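Local coordinates for Serine/threonine-protein kinase Tel1 (Chaetomium thermophilum, PDB 6SKY) that probably phosphorylates serine or threonine residues followed by glutamine, using ATP, to activate checkpoint signalling when DNA is damaged, at residues S2132-T2137 with M2165-D2170; M2140-H2145 with L2159-G2164; A2125-I2130 with S2169-F2174; L2090-D2095 with A2110-R2115. All coordinates share one frame; numbering follows the deposited sequence.

Contact 1 of 4, residues S2132-T2137 with M2165-D2170; sequences SCRETT and MLLSSD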
loop_
_atom_site.group_PDB
_atom_site.type_symbol
_atom_site.label_atom_id
_atom_site.label_comp_id
_atom_site.label_asym_id
_atom_site.label_seq_id
_atom_site.Cartn_x
_atom_site.Cartn_y
_atom_site.Cartn_z
ATOM N N SER A 2132 -26.433 -2.908 7.580
ATOM C CA SER A 2132 -27.094 -2.296 6.434
ATOM C C SER A 2132 -28.606 -2.332 6.585
ATOM O O SER A 2132 -29.292 -1.336 6.304
ATOM C CB SER A 2132 -26.681 -2.996 5.152
ATOM O OG SER A 2132 -27.347 -4.223 5.037
ATOM N N CYS A 2133 -29.150 -3.462 7.037
ATOM C CA CYS A 2133 -30.589 -3.513 7.258
ATOM C C CYS A 2133 -31.023 -2.538 8.343
ATOM O O CYS A 2133 -32.104 -1.955 8.257
ATOM C CB CYS A 2133 -31.021 -4.929 7.598
ATOM S SG CYS A 2133 -31.114 -6.015 6.185
ATOM N N ARG A 2134 -30.198 -2.341 9.370
ATOM C CA ARG A 2134 -30.545 -1.389 10.420
ATOM C C ARG A 2134 -30.580 0.034 9.890
ATOM O O ARG A 2134 -31.424 0.839 10.296
ATOM C CB ARG A 2134 -29.553 -1.503 11.568
ATOM C CG ARG A 2134 -29.840 -0.589 12.717
ATOM C CD ARG A 2134 -28.645 -0.457 13.607
ATOM N NE ARG A 2134 -28.358 -1.690 14.324
ATOM C CZ ARG A 2134 -27.320 -1.852 15.132
ATOM N NH1 ARG A 2134 -27.134 -3.001 15.749
ATOM N NH2 ARG A 2134 -26.467 -0.862 15.318
ATOM N N GLU A 2135 -29.665 0.360 8.986
ATOM C CA GLU A 2135 -29.687 1.670 8.345
ATOM C C GLU A 2135 -30.974 1.885 7.563
ATOM O O GLU A 2135 -31.601 2.950 7.652
ATOM C CB GLU A 2135 -28.482 1.798 7.431
ATOM C CG GLU A 2135 -28.367 3.108 6.736
ATOM C CD GLU A 2135 -27.607 2.975 5.448
ATOM O OE1 GLU A 2135 -27.566 1.850 4.913
ATOM O OE2 GLU A 2135 -27.048 3.983 4.969
ATOM N N THR A 2136 -31.373 0.886 6.774
ATOM C CA THR A 2136 -32.635 0.988 6.042
ATOM C C THR A 2136 -33.815 1.172 6.986
ATOM O O THR A 2136 -34.697 1.998 6.736
ATOM C CB THR A 2136 -32.853 -0.244 5.180
ATOM O OG1 THR A 2136 -31.740 -0.407 4.305
ATOM C CG2 THR A 2136 -34.080 -0.081 4.356
ATOM N N THR A 2137 -33.848 0.410 8.075
ATOM C CA THR A 2137 -34.932 0.521 9.040
ATOM C C THR A 2137 -35.034 1.928 9.604
ATOM O O THR A 2137 -36.121 2.510 9.656
ATOM C CB THR A 2137 -34.721 -0.489 10.159
ATOM O OG1 THR A 2137 -34.811 -1.809 9.627
ATOM C CG2 THR A 2137 -35.751 -0.330 11.205
ATOM N N MET A 2165 -26.407 5.744 12.766
ATOM C CA MET A 2165 -25.391 5.784 11.720
ATOM C C MET A 2165 -23.995 5.990 12.292
ATOM O O MET A 2165 -23.035 5.361 11.836
ATOM C CB MET A 2165 -25.716 6.883 10.722
ATOM C CG MET A 2165 -26.622 6.459 9.600
ATOM S SD MET A 2165 -27.184 7.868 8.638
ATOM C CE MET A 2165 -27.136 7.179 6.999
ATOM N N LEU A 2166 -23.852 6.869 13.280
ATOM C CA LEU A 2166 -22.530 7.090 13.861
ATOM C C LEU A 2166 -22.021 5.840 14.574
ATOM O O LEU A 2166 -20.822 5.519 14.524
ATOM C CB LEU A 2166 -22.573 8.284 14.807
ATOM C CG LEU A 2166 -22.909 9.621 14.147
ATOM C CD1 LEU A 2166 -23.068 10.704 15.167
ATOM C CD2 LEU A 2166 -21.847 9.999 13.165
ATOM N N LEU A 2167 -22.925 5.109 15.220
ATOM C CA LEU A 2167 -22.566 3.831 15.827
ATOM C C LEU A 2167 -22.063 2.839 14.782
ATOM O O LEU A 2167 -21.020 2.187 14.960
ATOM C CB LEU A 2167 -23.787 3.298 16.560
ATOM C CG LEU A 2167 -23.808 2.059 17.427
ATOM C CD1 LEU A 2167 -22.830 2.185 18.551
ATOM C CD2 LEU A 2167 -25.203 1.944 17.961
ATOM N N SER A 2168 -22.791 2.712 13.673
ATOM C CA SER A 2168 -22.340 1.824 12.610
ATOM C C SER A 2168 -21.001 2.258 12.049
ATOM O O SER A 2168 -20.223 1.419 11.597
ATOM C CB SER A 2168 -23.368 1.764 11.490
ATOM O OG SER A 2168 -24.591 1.233 11.948
ATOM N N SER A 2169 -20.714 3.557 12.055
ATOM C CA SER A 2169 -19.439 4.018 11.518
ATOM C C SER A 2169 -18.278 3.617 12.417
ATOM O O SER A 2169 -17.213 3.236 11.923
ATOM C CB SER A 2169 -19.466 5.524 11.316
ATOM O OG SER A 2169 -19.397 6.179 12.560
ATOM N N ASP A 2170 -18.466 3.675 13.735
ATOM C CA ASP A 2170 -17.460 3.105 14.637
ATOM C C ASP A 2170 -17.208 1.632 14.329
ATOM O O ASP A 2170 -16.054 1.191 14.188
ATOM C CB ASP A 2170 -17.895 3.252 16.089
ATOM C CG ASP A 2170 -18.252 4.661 16.449
ATOM O OD1 ASP A 2170 -18.058 5.557 15.610
ATOM O OD2 ASP A 2170 -18.742 4.880 17.573
#
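The guanidinium group of Arg2134 meets Leu2167 and Ser2168 obliquely, and NH2 is the atom that does the touching. It lies 4.1 Å from Leu2167 CD2, while Ser2168 OG stands a little farther off and gives its hydrogen bond to Gly2164 O, one turn back. With CG opposite its backbone N (chi1 -179°) the Arg2134 chain sets out toward helix 2154-2174, then bends at chi3 (-69°), and the charged group also makes a cation-pi contact with Phe2112. The carboxylate of Glu2135 is the other flat group: its OE2 is 3.8 Å from Met2165 CE, the two chains passing at a slant. The axes of the two segments approach to 10.6 Å, their N-to-C directions 167° apart and so nearly antiparallel, and the nearest CA pair is Glu2135 and Met2165. This is an antiparallel alpha hairpin, formed by consecutive helices of the alpha-solenoid FAT domain in this ATM-family kinase. No hydrogen bond crosses between the segments, which bury 154 Å² in all. Helix 2102-2119 borders the pair at Arg2134 and Leu2167, and helix 2178-2189 packs on Met2165 through Leu2184, Ala2187 and Leu2188.

Contact 2 of 4, residues M2140-H2145 with L2159-G2164; sequences MWSQRH and LVQIRG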
loop_
_atom_site.group_PDB
_atom_site.type_symbol
_atom_site.label_atom_id
_atom_site.label_comp_id
_atom_site.label_asym_id
_atom_site.label_seq_id
_atom_site.Cartn_x
_atom_site.Cartn_y
_atom_site.Cartn_z
ATOM N N MET A 2140 -36.193 4.539 6.851
ATOM C CA MET A 2140 -37.604 4.371 6.523
ATOM C C MET A 2140 -38.499 4.849 7.652
ATOM O O MET A 2140 -39.530 5.478 7.409
ATOM C CB MET A 2140 -37.903 2.913 6.205
ATOM C CG MET A 2140 -37.433 2.467 4.853
ATOM S SD MET A 2140 -38.356 3.239 3.530
ATOM C CE MET A 2140 -40.005 2.819 4.029
ATOM N N TRP A 2141 -38.134 4.554 8.895
ATOM C CA TRP A 2141 -38.935 5.017 10.018
ATOM C C TRP A 2141 -38.916 6.529 10.120
ATOM O O TRP A 2141 -39.916 7.143 10.496
ATOM C CB TRP A 2141 -38.420 4.388 11.301
ATOM C CG TRP A 2141 -39.332 4.501 12.450
ATOM C CD1 TRP A 2141 -40.573 3.972 12.560
ATOM C CD2 TRP A 2141 -39.061 5.148 13.687
ATOM N NE1 TRP A 2141 -41.104 4.262 13.782
ATOM C CE2 TRP A 2141 -40.189 4.985 14.496
ATOM C CE3 TRP A 2141 -37.973 5.859 14.187
ATOM C CZ2 TRP A 2141 -40.265 5.508 15.771
ATOM C CZ3 TRP A 2141 -38.050 6.372 15.451
ATOM C CH2 TRP A 2141 -39.185 6.197 16.230
ATOM N N SER A 2142 -37.785 7.153 9.802
ATOM C CA SER A 2142 -37.737 8.608 9.840
ATOM C C SER A 2142 -38.568 9.237 8.732
ATOM O O SER A 2142 -39.035 10.368 8.883
ATOM C CB SER A 2142 -36.297 9.084 9.749
ATOM O OG SER A 2142 -36.253 10.473 9.528
ATOM N N GLN A 2143 -38.760 8.536 7.615
ATOM C CA GLN A 2143 -39.509 9.116 6.504
ATOM C C GLN A 2143 -41.016 8.973 6.673
ATOM O O GLN A 2143 -41.769 9.878 6.306
ATOM C CB GLN A 2143 -39.089 8.470 5.191
ATOM C CG GLN A 2143 -37.692 8.798 4.763
ATOM C CD GLN A 2143 -37.294 8.044 3.531
ATOM O OE1 GLN A 2143 -38.089 7.300 2.964
ATOM N NE2 GLN A 2143 -36.056 8.220 3.106
ATOM N N ARG A 2144 -41.475 7.841 7.199
ATOM C CA ARG A 2144 -42.895 7.488 7.224
ATOM C C ARG A 2144 -43.542 8.055 8.475
ATOM O O ARG A 2144 -43.539 7.437 9.534
ATOM C CB ARG A 2144 -43.051 5.979 7.156
ATOM C CG ARG A 2144 -42.440 5.391 5.921
ATOM C CD ARG A 2144 -43.194 5.883 4.744
ATOM N NE ARG A 2144 -44.609 5.746 5.033
ATOM C CZ ARG A 2144 -45.582 6.269 4.306
ATOM N NH1 ARG A 2144 -45.299 6.980 3.227
ATOM N NH2 ARG A 2144 -46.837 6.078 4.670
ATOM N N HIS A 2145 -44.143 9.234 8.338
ATOM C CA HIS A 2145 -44.627 9.967 9.500
ATOM C C HIS A 2145 -45.902 9.387 10.088
ATOM O O HIS A 2145 -46.173 9.607 11.270
ATOM C CB HIS A 2145 -44.865 11.427 9.138
ATOM C CG HIS A 2145 -43.641 12.133 8.656
ATOM N ND1 HIS A 2145 -42.782 12.793 9.503
ATOM C CD2 HIS A 2145 -43.131 12.282 7.413
ATOM C CE1 HIS A 2145 -41.793 13.316 8.803
ATOM N NE2 HIS A 2145 -41.983 13.022 7.532
ATOM N N LEU A 2159 -32.876 12.384 14.836
ATOM C CA LEU A 2159 -31.763 12.287 15.765
ATOM C C LEU A 2159 -31.380 10.838 16.018
ATOM O O LEU A 2159 -30.190 10.506 16.094
ATOM C CB LEU A 2159 -32.129 12.987 17.064
ATOM C CG LEU A 2159 -30.974 13.304 17.992
ATOM C CD1 LEU A 2159 -29.918 14.037 17.224
ATOM C CD2 LEU A 2159 -31.479 14.142 19.127
ATOM N N VAL A 2160 -32.371 9.954 16.138
ATOM C CA VAL A 2160 -32.050 8.558 16.400
ATOM C C VAL A 2160 -31.433 7.908 15.170
ATOM O O VAL A 2160 -30.552 7.046 15.293
ATOM C CB VAL A 2160 -33.297 7.810 16.903
ATOM C CG1 VAL A 2160 -33.886 6.937 15.837
ATOM C CG2 VAL A 2160 -32.947 6.983 18.105
ATOM N N GLN A 2161 -31.833 8.335 13.972
ATOM C CA GLN A 2161 -31.193 7.827 12.765
ATOM C C GLN A 2161 -29.731 8.241 12.701
ATOM O O GLN A 2161 -28.858 7.435 12.360
ATOM C CB GLN A 2161 -31.932 8.331 11.537
ATOM C CG GLN A 2161 -31.317 7.907 10.244
ATOM C CD GLN A 2161 -31.877 8.657 9.081
ATOM O OE1 GLN A 2161 -32.640 9.593 9.249
ATOM N NE2 GLN A 2161 -31.501 8.257 7.888
ATOM N N ILE A 2162 -29.450 9.499 13.030
ATOM C CA ILE A 2162 -28.076 9.987 13.031
ATOM C C ILE A 2162 -27.229 9.199 14.018
ATOM O O ILE A 2162 -26.110 8.776 13.704
ATOM C CB ILE A 2162 -28.053 11.492 13.338
ATOM C CG1 ILE A 2162 -28.614 12.263 12.155
ATOM C CG2 ILE A 2162 -26.660 11.954 13.650
ATOM C CD1 ILE A 2162 -28.858 13.683 12.452
ATOM N N ARG A 2163 -27.746 8.990 15.226
ATOM C CA ARG A 2163 -26.981 8.258 16.228
ATOM C C ARG A 2163 -26.707 6.821 15.800
ATOM O O ARG A 2163 -25.596 6.309 15.994
ATOM C CB ARG A 2163 -27.711 8.287 17.558
ATOM C CG ARG A 2163 -27.838 9.654 18.144
ATOM C CD ARG A 2163 -27.739 9.564 19.632
ATOM N NE ARG A 2163 -27.999 10.838 20.282
ATOM C CZ ARG A 2163 -29.172 11.182 20.799
ATOM N NH1 ARG A 2163 -29.319 12.365 21.377
ATOM N NH2 ARG A 2163 -30.197 10.343 20.739
ATOM N N GLY A 2164 -27.705 6.145 15.229
ATOM C CA GLY A 2164 -27.473 4.799 14.733
ATOM C C GLY A 2164 -26.412 4.752 13.654
ATOM O O GLY A 2164 -25.585 3.836 13.619
#
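Ser2142 and Gln2161 have the nearest CA atoms of the two segments, 7.2 Å apart, where the last turn of helix 2124-2143 faces an inner turn of helix 2154-2174. The first helix stops right here: Arg2144 leaves helical geometry with psi at 95°, although its N still bonds to Met2140 O at 3.1 Å. The second segment remains helical throughout. Gln2161, extended with CG on the far side from its backbone N (chi1 178°), sends its amide across to Ser2142, and OE1 comes to 3.7 Å from Ser2142 CB. Ser2142 OG hydrogen-bonds to Arg2158 NH2, from the turn before Gln2161. The apolar half of the contact is Trp2141 with Val2160: methyl CG1 lies near the plane of the indole, at its edge, 4.2 Å from CZ3. All four touching residues are buried, but only 105 Å² is shared between the segments, which lie near the turn of an antiparallel alpha hairpin of the FAT domain. Helix 2102-2119 lies against this pair, Leu2105 touching both Trp2141 and Val2160 and Leu2109 adding to Val2160, while helix 2035-2047 reaches Met2140 and Trp2141 through Met2046.

Contact 3 of 4, residues A2125-I2130 with S2169-F2174; sequences ADVSQI and SDIFRF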
loop_
_atom_site.group_PDB
_atom_site.type_symbol
_atom_site.label_atom_id
_atom_site.label_comp_id
_atom_site.label_asym_id
_atom_site.label_seq_id
_atom_site.Cartn_x
_atom_site.Cartn_y
_atom_site.Cartn_z
ATOM N N ALA A 2125 -19.463 -10.811 7.378
ATOM C CA ALA A 2125 -20.671 -10.921 6.569
ATOM C C ALA A 2125 -21.920 -10.659 7.404
ATOM O O ALA A 2125 -22.795 -9.874 7.012
ATOM C CB ALA A 2125 -20.730 -12.295 5.913
ATOM N N ASP A 2126 -22.002 -11.285 8.578
ATOM C CA ASP A 2126 -23.159 -11.105 9.445
ATOM C C ASP A 2126 -23.278 -9.669 9.916
ATOM O O ASP A 2126 -24.374 -9.100 9.934
ATOM C CB ASP A 2126 -23.059 -12.039 10.646
ATOM C CG ASP A 2126 -22.526 -13.402 10.279
ATOM O OD1 ASP A 2126 -22.541 -13.745 9.079
ATOM O OD2 ASP A 2126 -22.094 -14.137 11.190
ATOM N N VAL A 2127 -22.157 -9.072 10.309
ATOM C CA VAL A 2127 -22.173 -7.714 10.833
ATOM C C VAL A 2127 -22.602 -6.734 9.756
ATOM O O VAL A 2127 -23.437 -5.859 9.993
ATOM C CB VAL A 2127 -20.797 -7.352 11.413
ATOM C CG1 VAL A 2127 -20.756 -5.898 11.774
ATOM C CG2 VAL A 2127 -20.522 -8.183 12.623
ATOM N N SER A 2128 -22.047 -6.871 8.556
ATOM C CA SER A 2128 -22.393 -5.947 7.489
ATOM C C SER A 2128 -23.856 -6.073 7.110
ATOM O O SER A 2128 -24.535 -5.065 6.894
ATOM C CB SER A 2128 -21.505 -6.184 6.277
ATOM O OG SER A 2128 -21.881 -7.360 5.610
ATOM N N GLN A 2129 -24.366 -7.302 7.042
ATOM C CA GLN A 2129 -25.772 -7.510 6.718
ATOM C C GLN A 2129 -26.689 -6.858 7.745
ATOM O O GLN A 2129 -27.604 -6.099 7.392
ATOM C CB GLN A 2129 -26.036 -9.001 6.622
ATOM C CG GLN A 2129 -27.457 -9.378 6.426
ATOM C CD GLN A 2129 -27.610 -10.850 6.230
ATOM O OE1 GLN A 2129 -26.636 -11.560 6.040
ATOM N NE2 GLN A 2129 -28.832 -11.326 6.279
ATOM N N ILE A 2130 -26.454 -7.136 9.026
ATOM C CA ILE A 2130 -27.297 -6.574 10.073
ATOM C C ILE A 2130 -27.229 -5.056 10.068
ATOM O O ILE A 2130 -28.247 -4.377 10.228
ATOM C CB ILE A 2130 -26.898 -7.154 11.438
ATOM C CG1 ILE A 2130 -27.197 -8.641 11.482
ATOM C CG2 ILE A 2130 -27.640 -6.473 12.543
ATOM C CD1 ILE A 2130 -26.816 -9.269 12.772
ATOM N N SER A 2169 -20.714 3.557 12.055
ATOM C CA SER A 2169 -19.439 4.018 11.518
ATOM C C SER A 2169 -18.278 3.617 12.417
ATOM O O SER A 2169 -17.213 3.236 11.923
ATOM C CB SER A 2169 -19.466 5.524 11.316
ATOM O OG SER A 2169 -19.397 6.179 12.560
ATOM N N ASP A 2170 -18.466 3.675 13.735
ATOM C CA ASP A 2170 -17.460 3.105 14.637
ATOM C C ASP A 2170 -17.208 1.632 14.329
ATOM O O ASP A 2170 -16.054 1.191 14.188
ATOM C CB ASP A 2170 -17.895 3.252 16.089
ATOM C CG ASP A 2170 -18.252 4.661 16.449
ATOM O OD1 ASP A 2170 -18.058 5.557 15.610
ATOM O OD2 ASP A 2170 -18.742 4.880 17.573
ATOM N N ILE A 2171 -18.286 0.849 14.234
ATOM C CA ILE A 2171 -18.126 -0.588 14.004
ATOM C C ILE A 2171 -17.397 -0.846 12.694
ATOM O O ILE A 2171 -16.462 -1.647 12.637
ATOM C CB ILE A 2171 -19.485 -1.303 14.031
ATOM C CG1 ILE A 2171 -20.146 -1.128 15.383
ATOM C CG2 ILE A 2171 -19.296 -2.757 13.774
ATOM C CD1 ILE A 2171 -21.579 -1.487 15.386
ATOM N N PHE A 2172 -17.817 -0.184 11.619
ATOM C CA PHE A 2172 -17.176 -0.385 10.325
ATOM C C PHE A 2172 -15.737 0.082 10.329
ATOM O O PHE A 2172 -14.926 -0.419 9.550
ATOM C CB PHE A 2172 -17.941 0.349 9.232
ATOM C CG PHE A 2172 -19.169 -0.358 8.779
ATOM C CD1 PHE A 2172 -19.139 -1.697 8.497
ATOM C CD2 PHE A 2172 -20.358 0.318 8.649
ATOM C CE1 PHE A 2172 -20.265 -2.346 8.090
ATOM C CE2 PHE A 2172 -21.483 -0.326 8.244
ATOM C CZ PHE A 2172 -21.440 -1.660 7.965
ATOM N N ARG A 2173 -15.403 1.061 11.163
ATOM C CA ARG A 2173 -14.017 1.489 11.239
ATOM C C ARG A 2173 -13.140 0.408 11.841
ATOM O O ARG A 2173 -12.034 0.169 11.353
ATOM C CB ARG A 2173 -13.903 2.778 12.038
ATOM C CG ARG A 2173 -12.518 3.362 12.035
ATOM C CD ARG A 2173 -12.534 4.845 12.322
ATOM N NE ARG A 2173 -13.369 5.585 11.389
ATOM C CZ ARG A 2173 -14.478 6.217 11.739
ATOM N NH1 ARG A 2173 -15.188 6.873 10.835
ATOM N NH2 ARG A 2173 -14.871 6.200 13.003
ATOM N N PHE A 2174 -13.604 -0.271 12.895
ATOM C CA PHE A 2174 -12.748 -1.312 13.462
ATOM C C PHE A 2174 -12.487 -2.446 12.474
ATOM O O PHE A 2174 -11.419 -3.060 12.501
ATOM C CB PHE A 2174 -13.322 -1.883 14.751
ATOM C CG PHE A 2174 -12.462 -2.968 15.345
ATOM C CD1 PHE A 2174 -11.349 -2.654 16.094
ATOM C CD2 PHE A 2174 -12.746 -4.300 15.125
ATOM C CE1 PHE A 2174 -10.547 -3.645 16.623
ATOM C CE2 PHE A 2174 -11.946 -5.291 15.653
ATOM C CZ PHE A 2174 -10.849 -4.963 16.403
#
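Val2127 and Ser2128 are the two residues of 2125-2130 that touch 2169-2174, through Ile2171 and Phe2172 respectively. Ahead of them, Ala2125 contributes its carbonyl oxygen to the helix, and Asp2126 forms a salt bridge with Arg2081 of helix 2077-2097 through OD2. Val2127 points at the partner helix: its CG1 lies 4.0 Å from Ile2171 CG2. On both residues the touching methyl is the branch trans to the backbone N (chi1 172° for Val2127), and the two side chains meet at a slant. Ser2128 offers its backbone side instead, CA standing at the edge of the Phe2172 ring, near its plane, 4.2 Å from CE1. Its hydroxyl folds back to Ala2125 O at 3.0 Å, arriving 34° out of the carbonyl plane and on the same face as Gln2129 N, so that this oxygen accepts two bonds. Gln2129 points away and gives NE2 to Gln2082 O. Ile2130 packs on Met2119 of helix 2102-2119 and on Ala2088 of helix 2077-2097. Phe2172 also touches Glu2180, Thr2181 and Leu2184 of helix 2178-2189, while Ile2171 meets Ser2116 and Met2119 of helix 2102-2119. The contact is thus almost wholly apolar, with no hydrogen bond between the segments. Joining the N-terminal part of one helix to the C-terminal end of the next, it marks the distal part of an antiparallel helical hairpin, the building element of alpha-solenoids such as this FAT domain.

Contact 4 of 4, residues L2090-D2095 with A2110-R2115; sequences LTELDD and ATFEKR
Glu2092 and Arg2115 form a salt bridge between the two helices, OE2 to NH2 at 3.3 Å, and the hydrogen bond within it is weak, with an N-H...O angle of 132°. OE2 lies at the edge of the guanidinium, near its plane, and the carboxylate is turned 34° against it. The Arg2115 chain, extended from CG to NE, carries its guanidinium across to slide past Glu2092 in the opposite direction, which also brings NH2 to 3.5 Å from Glu2092 CG. Arg2115 has a stronger partner outside, Asp1606, which binds NH1; Asp2095 OD2 stays 4.5 Å from that NH1 and pairs with Arg1639. OE2 of Glu2092 additionally makes a long, weak ion pair with Arg2134. An alanine here would probably cost Arg2134 that weak pair, leave Arg2115 with Asp1606 but no mate at this position, and open a gap beside Phe2112. That ring meets Glu2092 obliquely, CE1 being 3.9 Å from OE2. Thr2111 CG2 lies over one face of the Arg2115 guanidinium, offset toward its rim. Within the FAT helical array, helix 1627-1644 covers Arg2115 through Arg1639 and Ala1642, helix 2124-2143 touches Glu2092 through Ile2130, and helices 2035-2047 and 2052-2070 back Leu2090 and Leu2093.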
loop_
_atom_site.group_PDB
_atom_site.type_symbol
_atom_site.label_atom_id
_atom_site.label_comp_id
_atom_site.label_asym_id
_atom_site.label_seq_id
_atom_site.Cartn_x
_atom_site.Cartn_y
_atom_site.Cartn_z
ATOM N N LEU A 2090 -35.381 -8.515 10.710
ATOM C CA LEU A 2090 -36.821 -8.411 10.920
ATOM C C LEU A 2090 -37.156 -8.145 12.379
ATOM O O LEU A 2090 -38.114 -7.428 12.673
ATOM C CB LEU A 2090 -37.519 -9.674 10.441
ATOM C CG LEU A 2090 -37.557 -9.930 8.942
ATOM C CD1 LEU A 2090 -37.906 -11.359 8.683
ATOM C CD2 LEU A 2090 -38.561 -9.043 8.295
ATOM N N THR A 2091 -36.364 -8.677 13.304
ATOM C CA THR A 2091 -36.625 -8.426 14.716
ATOM C C THR A 2091 -36.321 -6.984 15.101
ATOM O O THR A 2091 -37.068 -6.380 15.873
ATOM C CB THR A 2091 -35.823 -9.401 15.568
ATOM O OG1 THR A 2091 -36.200 -10.733 15.226
ATOM C CG2 THR A 2091 -36.105 -9.192 17.014
ATOM N N GLU A 2092 -35.243 -6.400 14.573
ATOM C CA GLU A 2092 -34.972 -4.992 14.874
ATOM C C GLU A 2092 -36.020 -4.074 14.255
ATOM O O GLU A 2092 -36.429 -3.078 14.869
ATOM C CB GLU A 2092 -33.575 -4.602 14.398
ATOM C CG GLU A 2092 -32.448 -5.217 15.221
ATOM C CD GLU A 2092 -31.063 -4.946 14.648
ATOM O OE1 GLU A 2092 -30.923 -4.905 13.406
ATOM O OE2 GLU A 2092 -30.114 -4.776 15.442
ATOM N N LEU A 2093 -36.459 -4.388 13.038
ATOM C CA LEU A 2093 -37.576 -3.664 12.440
ATOM C C LEU A 2093 -38.803 -3.710 13.339
ATOM O O LEU A 2093 -39.415 -2.677 13.631
ATOM C CB LEU A 2093 -37.888 -4.251 11.067
ATOM C CG LEU A 2093 -39.069 -3.708 10.278
ATOM C CD1 LEU A 2093 -39.025 -2.224 10.227
ATOM C CD2 LEU A 2093 -39.040 -4.260 8.890
ATOM N N ASP A 2094 -39.183 -4.907 13.782
ATOM C CA ASP A 2094 -40.342 -5.042 14.653
ATOM C C ASP A 2094 -40.154 -4.282 15.954
ATOM O O ASP A 2094 -41.121 -3.774 16.525
ATOM C CB ASP A 2094 -40.599 -6.514 14.939
ATOM C CG ASP A 2094 -42.055 -6.812 15.198
ATOM O OD1 ASP A 2094 -42.816 -5.873 15.506
ATOM O OD2 ASP A 2094 -42.440 -7.993 15.093
ATOM N N ASP A 2095 -38.922 -4.202 16.453
ATOM C CA ASP A 2095 -38.682 -3.484 17.701
ATOM C C ASP A 2095 -38.914 -1.992 17.538
ATOM O O ASP A 2095 -39.566 -1.367 18.374
ATOM C CB ASP A 2095 -37.267 -3.741 18.204
ATOM C CG ASP A 2095 -37.152 -5.025 18.982
ATOM O OD1 ASP A 2095 -38.156 -5.756 19.075
ATOM O OD2 ASP A 2095 -36.053 -5.306 19.502
ATOM N N ALA A 2110 -29.773 2.113 23.297
ATOM C CA ALA A 2110 -28.829 1.429 24.177
ATOM C C ALA A 2110 -28.669 -0.042 23.804
ATOM O O ALA A 2110 -27.570 -0.610 23.931
ATOM C CB ALA A 2110 -29.279 1.567 25.624
ATOM N N THR A 2111 -29.747 -0.677 23.345
ATOM C CA THR A 2111 -29.631 -2.042 22.849
ATOM C C THR A 2111 -28.691 -2.113 21.657
ATOM O O THR A 2111 -27.866 -3.032 21.554
ATOM C CB THR A 2111 -31.006 -2.576 22.472
ATOM O OG1 THR A 2111 -31.903 -2.403 23.571
ATOM C CG2 THR A 2111 -30.916 -4.033 22.156
ATOM N N PHE A 2112 -28.812 -1.157 20.739
ATOM C CA PHE A 2112 -27.899 -1.114 19.603
ATOM C C PHE A 2112 -26.451 -1.018 20.060
ATOM O O PHE A 2112 -25.563 -1.654 19.478
ATOM C CB PHE A 2112 -28.245 0.061 18.700
ATOM C CG PHE A 2112 -29.520 -0.115 17.958
ATOM C CD1 PHE A 2112 -30.123 -1.351 17.887
ATOM C CD2 PHE A 2112 -30.117 0.950 17.323
ATOM C CE1 PHE A 2112 -31.293 -1.516 17.207
ATOM C CE2 PHE A 2112 -31.290 0.784 16.643
ATOM C CZ PHE A 2112 -31.876 -0.447 16.584
ATOM N N GLU A 2113 -26.195 -0.245 21.112
ATOM C CA GLU A 2113 -24.820 -0.108 21.595
ATOM C C GLU A 2113 -24.269 -1.420 22.165
ATOM O O GLU A 2113 -23.122 -1.805 21.876
ATOM C CB GLU A 2113 -24.754 1.005 22.626
ATOM C CG GLU A 2113 -25.199 2.337 22.070
ATOM C CD GLU A 2113 -25.390 3.387 23.139
ATOM O OE1 GLU A 2113 -26.167 4.337 22.910
ATOM O OE2 GLU A 2113 -24.770 3.262 24.214
ATOM N N LYS A 2114 -25.057 -2.123 22.979
ATOM C CA LYS A 2114 -24.581 -3.412 23.495
ATOM C C LYS A 2114 -24.307 -4.404 22.363
ATOM O O LYS A 2114 -23.291 -5.131 22.361
ATOM C CB LYS A 2114 -25.600 -3.984 24.469
ATOM C CG LYS A 2114 -26.008 -3.024 25.556
ATOM C CD LYS A 2114 -27.302 -3.463 26.210
ATOM C CE LYS A 2114 -27.851 -2.385 27.130
ATOM N NZ LYS A 2114 -29.271 -2.634 27.503
ATOM N N ARG A 2115 -25.200 -4.454 21.383
ATOM C CA ARG A 2115 -24.935 -5.338 20.262
ATOM C C ARG A 2115 -23.678 -4.922 19.519
ATOM O O ARG A 2115 -22.977 -5.775 18.977
ATOM C CB ARG A 2115 -26.144 -5.378 19.348
ATOM C CG ARG A 2115 -27.339 -5.893 20.073
ATOM C CD ARG A 2115 -28.590 -5.710 19.291
ATOM N NE ARG A 2115 -29.695 -6.362 19.966
ATOM C CZ ARG A 2115 -30.948 -6.297 19.557
ATOM N NH1 ARG A 2115 -31.897 -6.928 20.228
ATOM N NH2 ARG A 2115 -31.252 -5.594 18.481
#

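Contacts 1, 2 and 3 are successive rungs of one helix pair, 2124-2143 with 2154-2174: contact 2 is nested in the loop closed by contact 1, and contact 3 shares Ser2169 and Asp2170 with contact 1. Their centres lie about 11 Å (1 to 2), 8 Å (1 to 3) and 19 Å (2 to 3) apart. Contact 4 belongs to the preceding helix pair and comes against contact 1 through the long, weak ion pair of Arg2134 with Glu2092 and through packing, Leu2167 CD2 being 3.7 Å from Phe2112 CB. It meets contact 3 where Ile2130 CG2 is 3.7 Å from Glu2092 OE1, but not contact 2. All four lie in the FAT domain, away from the nucleotide and magnesium sites of the kinase domain.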